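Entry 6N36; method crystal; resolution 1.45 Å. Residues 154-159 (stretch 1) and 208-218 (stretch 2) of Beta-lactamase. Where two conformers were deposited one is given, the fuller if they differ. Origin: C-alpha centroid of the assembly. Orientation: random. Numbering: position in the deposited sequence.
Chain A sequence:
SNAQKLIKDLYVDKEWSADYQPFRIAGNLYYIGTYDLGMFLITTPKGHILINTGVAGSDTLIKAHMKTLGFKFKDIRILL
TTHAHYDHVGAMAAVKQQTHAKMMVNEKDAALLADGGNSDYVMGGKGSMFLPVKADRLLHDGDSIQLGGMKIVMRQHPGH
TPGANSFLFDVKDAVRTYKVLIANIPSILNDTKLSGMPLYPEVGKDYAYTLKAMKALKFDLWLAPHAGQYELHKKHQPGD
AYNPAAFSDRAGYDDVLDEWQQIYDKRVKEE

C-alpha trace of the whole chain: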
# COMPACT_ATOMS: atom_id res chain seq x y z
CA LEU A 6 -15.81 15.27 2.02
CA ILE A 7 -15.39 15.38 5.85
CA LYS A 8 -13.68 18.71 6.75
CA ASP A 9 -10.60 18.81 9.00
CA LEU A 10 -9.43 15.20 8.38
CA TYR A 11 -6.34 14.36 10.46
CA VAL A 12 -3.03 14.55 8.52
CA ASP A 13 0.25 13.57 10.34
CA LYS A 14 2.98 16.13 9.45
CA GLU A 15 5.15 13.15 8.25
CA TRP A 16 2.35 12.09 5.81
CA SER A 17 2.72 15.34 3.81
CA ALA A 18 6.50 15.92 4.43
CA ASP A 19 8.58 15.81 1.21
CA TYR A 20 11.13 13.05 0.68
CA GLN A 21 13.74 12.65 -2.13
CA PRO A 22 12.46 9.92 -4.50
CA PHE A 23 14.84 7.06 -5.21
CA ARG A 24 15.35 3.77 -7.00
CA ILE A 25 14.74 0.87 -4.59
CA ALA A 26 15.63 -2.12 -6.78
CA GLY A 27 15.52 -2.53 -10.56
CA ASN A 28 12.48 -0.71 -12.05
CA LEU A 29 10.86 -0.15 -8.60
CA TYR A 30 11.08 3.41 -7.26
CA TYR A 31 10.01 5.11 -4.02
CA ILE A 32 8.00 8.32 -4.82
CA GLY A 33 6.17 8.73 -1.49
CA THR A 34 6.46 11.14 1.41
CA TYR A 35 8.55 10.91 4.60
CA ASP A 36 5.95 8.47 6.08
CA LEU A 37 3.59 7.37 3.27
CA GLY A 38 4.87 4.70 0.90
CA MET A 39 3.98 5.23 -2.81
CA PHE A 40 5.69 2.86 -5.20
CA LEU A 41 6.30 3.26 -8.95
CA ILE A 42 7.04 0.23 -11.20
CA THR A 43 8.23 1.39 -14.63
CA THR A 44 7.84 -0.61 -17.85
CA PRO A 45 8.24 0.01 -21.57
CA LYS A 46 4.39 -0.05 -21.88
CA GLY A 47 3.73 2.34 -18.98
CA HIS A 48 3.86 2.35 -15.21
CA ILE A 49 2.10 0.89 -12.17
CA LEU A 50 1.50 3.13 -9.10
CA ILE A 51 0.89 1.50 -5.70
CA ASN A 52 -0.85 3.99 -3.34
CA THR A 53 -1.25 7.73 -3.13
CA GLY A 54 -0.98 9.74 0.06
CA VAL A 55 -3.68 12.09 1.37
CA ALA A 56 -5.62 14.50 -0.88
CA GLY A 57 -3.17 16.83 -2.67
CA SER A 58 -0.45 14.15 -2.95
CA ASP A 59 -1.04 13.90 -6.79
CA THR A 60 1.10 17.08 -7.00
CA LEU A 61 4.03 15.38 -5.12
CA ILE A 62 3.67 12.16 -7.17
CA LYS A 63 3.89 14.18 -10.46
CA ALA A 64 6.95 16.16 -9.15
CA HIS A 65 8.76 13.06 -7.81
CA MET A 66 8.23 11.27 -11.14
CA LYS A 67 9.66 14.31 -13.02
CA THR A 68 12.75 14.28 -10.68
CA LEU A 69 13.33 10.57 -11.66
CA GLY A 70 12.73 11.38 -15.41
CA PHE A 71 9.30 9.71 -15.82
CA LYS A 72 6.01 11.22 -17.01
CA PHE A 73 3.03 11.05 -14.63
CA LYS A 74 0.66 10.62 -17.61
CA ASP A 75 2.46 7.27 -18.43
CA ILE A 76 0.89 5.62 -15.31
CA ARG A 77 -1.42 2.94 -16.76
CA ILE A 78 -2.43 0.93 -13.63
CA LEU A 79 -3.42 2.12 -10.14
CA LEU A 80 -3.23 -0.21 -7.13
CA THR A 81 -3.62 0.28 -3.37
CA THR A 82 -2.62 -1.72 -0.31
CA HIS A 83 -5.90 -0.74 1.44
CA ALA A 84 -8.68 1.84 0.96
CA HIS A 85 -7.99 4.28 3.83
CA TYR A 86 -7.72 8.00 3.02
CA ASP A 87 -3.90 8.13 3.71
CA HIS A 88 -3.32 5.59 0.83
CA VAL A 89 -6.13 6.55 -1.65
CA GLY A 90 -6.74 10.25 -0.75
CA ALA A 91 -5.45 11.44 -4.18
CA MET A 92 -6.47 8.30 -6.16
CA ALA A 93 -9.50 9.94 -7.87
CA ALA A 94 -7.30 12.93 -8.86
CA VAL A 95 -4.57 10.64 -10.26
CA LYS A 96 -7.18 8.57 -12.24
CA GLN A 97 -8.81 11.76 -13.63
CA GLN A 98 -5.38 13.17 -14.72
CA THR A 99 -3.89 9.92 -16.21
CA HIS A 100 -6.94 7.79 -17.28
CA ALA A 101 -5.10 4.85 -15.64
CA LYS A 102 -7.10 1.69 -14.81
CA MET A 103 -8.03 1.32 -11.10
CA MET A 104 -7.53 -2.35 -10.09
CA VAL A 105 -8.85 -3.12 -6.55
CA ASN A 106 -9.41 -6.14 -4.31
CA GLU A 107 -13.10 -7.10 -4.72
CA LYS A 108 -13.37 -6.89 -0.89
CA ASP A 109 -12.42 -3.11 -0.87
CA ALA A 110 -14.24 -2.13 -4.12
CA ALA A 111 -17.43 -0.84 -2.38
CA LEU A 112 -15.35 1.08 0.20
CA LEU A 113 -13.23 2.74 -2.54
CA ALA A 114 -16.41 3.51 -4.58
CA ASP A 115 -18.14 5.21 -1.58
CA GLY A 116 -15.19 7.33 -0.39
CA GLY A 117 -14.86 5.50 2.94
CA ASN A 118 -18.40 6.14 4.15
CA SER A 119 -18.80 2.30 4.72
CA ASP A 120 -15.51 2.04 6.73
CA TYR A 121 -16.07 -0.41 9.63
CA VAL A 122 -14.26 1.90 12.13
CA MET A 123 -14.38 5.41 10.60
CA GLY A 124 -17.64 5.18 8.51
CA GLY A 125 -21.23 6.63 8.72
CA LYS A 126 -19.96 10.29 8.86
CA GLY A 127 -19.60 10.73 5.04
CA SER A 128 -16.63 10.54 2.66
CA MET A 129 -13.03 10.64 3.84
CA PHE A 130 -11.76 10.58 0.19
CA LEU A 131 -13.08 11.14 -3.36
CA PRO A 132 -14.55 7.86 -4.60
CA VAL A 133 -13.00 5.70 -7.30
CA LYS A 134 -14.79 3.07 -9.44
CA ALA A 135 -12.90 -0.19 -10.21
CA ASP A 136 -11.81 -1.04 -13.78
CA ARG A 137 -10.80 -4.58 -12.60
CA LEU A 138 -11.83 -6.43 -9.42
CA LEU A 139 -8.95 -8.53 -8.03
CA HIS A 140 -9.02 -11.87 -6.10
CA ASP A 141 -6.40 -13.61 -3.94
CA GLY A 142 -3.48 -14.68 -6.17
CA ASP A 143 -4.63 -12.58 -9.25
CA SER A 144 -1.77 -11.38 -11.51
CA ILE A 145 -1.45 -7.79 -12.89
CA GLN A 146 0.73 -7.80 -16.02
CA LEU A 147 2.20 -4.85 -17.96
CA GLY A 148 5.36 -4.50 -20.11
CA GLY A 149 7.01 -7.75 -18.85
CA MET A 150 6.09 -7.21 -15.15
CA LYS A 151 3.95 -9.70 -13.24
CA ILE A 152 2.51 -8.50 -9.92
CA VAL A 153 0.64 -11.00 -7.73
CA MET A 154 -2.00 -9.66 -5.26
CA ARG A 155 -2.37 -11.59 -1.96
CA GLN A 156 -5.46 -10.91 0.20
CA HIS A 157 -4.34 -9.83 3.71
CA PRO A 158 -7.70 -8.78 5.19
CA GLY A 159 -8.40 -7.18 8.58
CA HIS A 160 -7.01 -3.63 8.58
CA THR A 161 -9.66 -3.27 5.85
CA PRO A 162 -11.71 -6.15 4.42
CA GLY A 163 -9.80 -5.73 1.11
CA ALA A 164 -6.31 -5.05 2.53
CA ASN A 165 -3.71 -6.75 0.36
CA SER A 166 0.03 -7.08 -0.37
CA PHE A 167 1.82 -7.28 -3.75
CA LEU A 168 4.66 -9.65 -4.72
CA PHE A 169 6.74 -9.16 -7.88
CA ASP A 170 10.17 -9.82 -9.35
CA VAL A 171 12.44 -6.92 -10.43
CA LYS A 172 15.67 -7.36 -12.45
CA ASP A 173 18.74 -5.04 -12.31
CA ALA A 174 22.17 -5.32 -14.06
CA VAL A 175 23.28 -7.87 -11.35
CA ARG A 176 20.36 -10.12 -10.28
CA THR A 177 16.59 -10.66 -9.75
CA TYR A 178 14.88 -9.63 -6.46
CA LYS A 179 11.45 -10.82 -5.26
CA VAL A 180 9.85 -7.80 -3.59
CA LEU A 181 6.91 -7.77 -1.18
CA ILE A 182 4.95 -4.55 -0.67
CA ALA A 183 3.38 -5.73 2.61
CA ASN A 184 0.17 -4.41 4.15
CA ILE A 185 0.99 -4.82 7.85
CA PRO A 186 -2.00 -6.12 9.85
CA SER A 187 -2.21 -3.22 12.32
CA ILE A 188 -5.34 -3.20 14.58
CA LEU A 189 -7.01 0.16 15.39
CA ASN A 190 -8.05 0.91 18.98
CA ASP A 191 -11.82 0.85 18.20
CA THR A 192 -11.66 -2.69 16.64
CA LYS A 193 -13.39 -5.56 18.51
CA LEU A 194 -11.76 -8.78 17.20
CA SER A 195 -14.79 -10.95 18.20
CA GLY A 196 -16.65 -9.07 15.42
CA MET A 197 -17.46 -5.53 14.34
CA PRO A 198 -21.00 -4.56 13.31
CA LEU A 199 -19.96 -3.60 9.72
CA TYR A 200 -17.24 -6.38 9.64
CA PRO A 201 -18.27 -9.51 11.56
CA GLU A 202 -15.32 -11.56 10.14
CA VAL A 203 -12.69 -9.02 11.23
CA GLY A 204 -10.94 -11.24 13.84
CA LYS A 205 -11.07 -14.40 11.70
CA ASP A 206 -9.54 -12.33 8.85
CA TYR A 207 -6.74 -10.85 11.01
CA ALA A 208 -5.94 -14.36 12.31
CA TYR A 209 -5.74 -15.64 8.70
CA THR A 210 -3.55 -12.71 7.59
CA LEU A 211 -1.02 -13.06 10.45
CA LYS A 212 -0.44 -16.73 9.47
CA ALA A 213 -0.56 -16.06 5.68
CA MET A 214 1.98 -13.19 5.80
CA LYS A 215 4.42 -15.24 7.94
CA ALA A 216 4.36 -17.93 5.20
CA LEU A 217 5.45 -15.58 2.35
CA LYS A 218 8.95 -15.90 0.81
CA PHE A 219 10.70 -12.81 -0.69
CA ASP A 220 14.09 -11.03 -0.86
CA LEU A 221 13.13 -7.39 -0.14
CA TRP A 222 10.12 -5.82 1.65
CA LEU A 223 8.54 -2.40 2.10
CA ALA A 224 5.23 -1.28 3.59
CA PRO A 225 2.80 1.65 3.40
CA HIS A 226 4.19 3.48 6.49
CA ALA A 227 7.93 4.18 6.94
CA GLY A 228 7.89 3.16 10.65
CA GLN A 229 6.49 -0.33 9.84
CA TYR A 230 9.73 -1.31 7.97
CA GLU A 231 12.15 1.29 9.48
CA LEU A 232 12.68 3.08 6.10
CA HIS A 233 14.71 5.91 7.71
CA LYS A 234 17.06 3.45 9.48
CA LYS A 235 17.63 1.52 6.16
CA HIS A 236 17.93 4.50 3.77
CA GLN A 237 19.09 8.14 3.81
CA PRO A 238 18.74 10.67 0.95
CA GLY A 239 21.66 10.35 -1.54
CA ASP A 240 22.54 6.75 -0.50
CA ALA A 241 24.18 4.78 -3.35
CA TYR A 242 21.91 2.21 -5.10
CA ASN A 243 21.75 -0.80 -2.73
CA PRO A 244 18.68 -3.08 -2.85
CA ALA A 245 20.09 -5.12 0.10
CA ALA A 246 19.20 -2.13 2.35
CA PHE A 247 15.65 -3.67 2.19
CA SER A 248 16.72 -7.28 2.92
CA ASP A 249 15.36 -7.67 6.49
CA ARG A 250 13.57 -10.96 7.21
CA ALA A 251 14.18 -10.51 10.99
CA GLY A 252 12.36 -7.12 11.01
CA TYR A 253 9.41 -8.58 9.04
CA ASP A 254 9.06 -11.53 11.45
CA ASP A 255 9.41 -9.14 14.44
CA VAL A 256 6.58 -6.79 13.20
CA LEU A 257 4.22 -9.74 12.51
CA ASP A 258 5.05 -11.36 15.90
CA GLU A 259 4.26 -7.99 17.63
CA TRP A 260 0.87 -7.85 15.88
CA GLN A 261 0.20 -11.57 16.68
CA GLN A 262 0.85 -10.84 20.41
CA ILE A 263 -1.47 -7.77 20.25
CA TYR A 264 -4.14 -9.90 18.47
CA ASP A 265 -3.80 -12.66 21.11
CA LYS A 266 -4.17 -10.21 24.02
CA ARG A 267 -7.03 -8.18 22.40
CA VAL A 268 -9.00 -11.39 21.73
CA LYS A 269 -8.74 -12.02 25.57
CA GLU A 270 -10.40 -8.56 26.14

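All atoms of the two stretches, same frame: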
# COMPACT_ATOMS: atom_id res chain seq x y z
N MET A 154 -1.28 -10.21 -6.44
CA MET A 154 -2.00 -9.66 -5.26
C MET A 154 -2.27 -10.80 -4.27
O MET A 154 -2.69 -11.91 -4.74
CB MET A 154 -3.31 -8.97 -5.65
CG MET A 154 -3.95 -8.29 -4.45
SD MET A 154 -5.07 -9.45 -3.52
CE MET A 154 -6.57 -9.15 -4.42
N ARG A 155 -1.96 -10.62 -2.99
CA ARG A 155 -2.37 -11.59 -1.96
C ARG A 155 -3.32 -10.90 -1.00
O ARG A 155 -2.96 -9.81 -0.51
CB ARG A 155 -1.19 -12.22 -1.23
CG ARG A 155 -0.23 -13.01 -2.11
CD ARG A 155 -0.86 -14.18 -2.82
NE ARG A 155 -1.70 -15.03 -2.00
CZ ARG A 155 -1.31 -16.14 -1.37
NH1 ARG A 155 -0.03 -16.51 -1.40
NH2 ARG A 155 -2.18 -16.79 -0.63
N GLN A 156 -4.47 -11.50 -0.73
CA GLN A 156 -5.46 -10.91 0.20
C GLN A 156 -4.96 -11.06 1.63
O GLN A 156 -4.73 -12.20 2.09
CB GLN A 156 -6.87 -11.48 0.02
CG GLN A 156 -7.49 -11.18 -1.33
CD GLN A 156 -8.86 -11.82 -1.42
OE1 GLN A 156 -9.04 -12.95 -0.95
NE2 GLN A 156 -9.81 -11.15 -2.06
N HIS A 157 -4.84 -9.93 2.33
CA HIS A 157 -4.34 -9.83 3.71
C HIS A 157 -5.37 -9.05 4.51
O HIS A 157 -5.07 -7.98 5.00
CB HIS A 157 -2.92 -9.29 3.72
CG HIS A 157 -1.95 -10.25 3.17
ND1 HIS A 157 -0.76 -9.86 2.60
CD2 HIS A 157 -1.97 -11.62 3.13
CE1 HIS A 157 -0.13 -10.92 2.17
NE2 HIS A 157 -0.83 -12.03 2.45
N PRO A 158 -6.61 -9.56 4.63
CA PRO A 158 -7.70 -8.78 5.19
C PRO A 158 -7.52 -8.51 6.69
O PRO A 158 -6.73 -9.18 7.41
CB PRO A 158 -8.91 -9.63 4.98
CG PRO A 158 -8.35 -11.04 4.97
CD PRO A 158 -7.06 -10.89 4.17
N GLY A 159 -8.27 -7.52 7.16
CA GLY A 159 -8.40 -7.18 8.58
C GLY A 159 -8.32 -5.67 8.75
O GLY A 159 -9.32 -5.04 9.11
N ALA A 208 -6.61 -13.10 11.92
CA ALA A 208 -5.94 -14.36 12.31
C ALA A 208 -5.36 -15.03 11.07
O ALA A 208 -4.18 -15.47 11.05
CB ALA A 208 -6.84 -15.29 13.03
N TYR A 209 -6.16 -15.08 9.99
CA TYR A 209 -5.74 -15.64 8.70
C TYR A 209 -4.52 -14.88 8.18
O TYR A 209 -3.47 -15.47 7.81
CB TYR A 209 -6.89 -15.65 7.67
CG TYR A 209 -6.39 -15.85 6.26
CD1 TYR A 209 -6.14 -17.11 5.78
CD2 TYR A 209 -6.04 -14.80 5.44
CE1 TYR A 209 -5.59 -17.31 4.55
CE2 TYR A 209 -5.50 -14.97 4.19
CZ TYR A 209 -5.35 -16.26 3.69
OH TYR A 209 -4.76 -16.49 2.47
N THR A 210 -4.61 -13.55 8.17
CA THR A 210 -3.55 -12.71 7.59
C THR A 210 -2.25 -12.89 8.36
O THR A 210 -1.17 -12.96 7.72
CB THR A 210 -4.04 -11.27 7.60
OG1 THR A 210 -5.08 -11.21 6.63
CG2 THR A 210 -2.94 -10.29 7.27
N LEU A 211 -2.29 -12.91 9.69
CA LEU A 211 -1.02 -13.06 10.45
C LEU A 211 -0.32 -14.36 10.05
O LEU A 211 0.91 -14.34 9.83
CB LEU A 211 -1.34 -12.99 11.93
CG LEU A 211 -1.62 -11.58 12.43
CD1 LEU A 211 -2.45 -11.60 13.69
CD2 LEU A 211 -0.31 -10.84 12.60
N LYS A 212 -1.05 -15.44 9.87
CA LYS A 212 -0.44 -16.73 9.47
C LYS A 212 0.03 -16.66 8.01
O LYS A 212 1.17 -17.07 7.70
CB LYS A 212 -1.43 -17.88 9.70
CG LYS A 212 -1.76 -18.12 11.17
CD LYS A 212 -2.75 -19.23 11.42
CE LYS A 212 -4.17 -18.86 11.06
NZ LYS A 212 -5.10 -19.99 11.23
N ALA A 213 -0.79 -16.11 7.13
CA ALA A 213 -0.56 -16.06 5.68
C ALA A 213 0.69 -15.21 5.39
O ALA A 213 1.56 -15.62 4.60
CB ALA A 213 -1.76 -15.53 4.98
N MET A 214 0.83 -14.07 6.05
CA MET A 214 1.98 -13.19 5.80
C MET A 214 3.26 -13.83 6.34
O MET A 214 4.30 -13.63 5.72
CB MET A 214 1.69 -11.80 6.42
CG MET A 214 0.57 -11.12 5.67
SD MET A 214 0.38 -9.39 6.22
CE MET A 214 1.80 -8.68 5.37
N LYS A 215 3.19 -14.60 7.42
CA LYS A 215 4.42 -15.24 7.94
C LYS A 215 4.94 -16.24 6.90
O LYS A 215 6.18 -16.48 6.79
CB LYS A 215 4.10 -15.97 9.24
CG LYS A 215 5.34 -16.20 10.09
CD LYS A 215 5.76 -14.86 10.71
CE LYS A 215 6.13 -14.97 12.18
NZ LYS A 215 7.53 -15.41 12.33
N ALA A 216 4.03 -16.84 6.14
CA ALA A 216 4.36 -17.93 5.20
C ALA A 216 4.97 -17.42 3.89
O ALA A 216 5.49 -18.25 3.12
CB ALA A 216 3.15 -18.79 4.95
N LEU A 217 4.94 -16.12 3.62
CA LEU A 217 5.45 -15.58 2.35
C LEU A 217 6.97 -15.65 2.30
O LEU A 217 7.61 -15.58 3.34
CB LEU A 217 4.98 -14.13 2.23
CG LEU A 217 3.48 -13.96 2.06
CD1 LEU A 217 3.19 -12.47 1.96
CD2 LEU A 217 2.98 -14.71 0.84
N LYS A 218 7.50 -15.82 1.10
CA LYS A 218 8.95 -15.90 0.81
C LYS A 218 9.30 -14.77 -0.16
O LYS A 218 8.59 -14.67 -1.20
CB LYS A 218 9.24 -17.23 0.12
CG LYS A 218 9.31 -18.43 1.05
CD LYS A 218 9.60 -19.70 0.31
CE LYS A 218 10.61 -19.51 -0.79
NZ LYS A 218 11.28 -20.79 -1.14
O HOH W 1 -3.69 -14.42 1.07

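The end of a strand (154-156) and the loop after it pack against a helix that includes 208-215 and against L217 in the loop beyond it, burying 374 Å² in all; the closest CA pair is H157 and T210, 4.9 Å apart. Packing centres on the buried imidazole of H157, which gives up more area than any other residue here. M214 lies over one ring face, its CG 3.4 Å from the centroid of the H157 ring and almost on the ring normal, a CH-pi contact; its SD, 4.1 Å from the same centroid, adds a sulfur-aromatic one. The flat ring also meets aliphatic carbon obliquely: H157 CE1 lies 3.7 Å from L217 CD1, and H157 CD2 4.3 Å from A213 CB. The polar direct contact pairs T210 OG1 with P158 O at 2.7 Å, close enough for a hydrogen bond, although the hydroxyl proton has another acceptor within reach. T210 also turns CG2 to H157 CB (3.7 Å), so both branches are used. Towards solvent, the Y209 ring meets P158 edge-on, CD2 to CD 4.2 Å. One water links the two stretches: it donates to Q156 O (2.7 Å), accepts from Y209 OH (2.7 Å) and accepts weakly from R155 NH2 (3.3 Å).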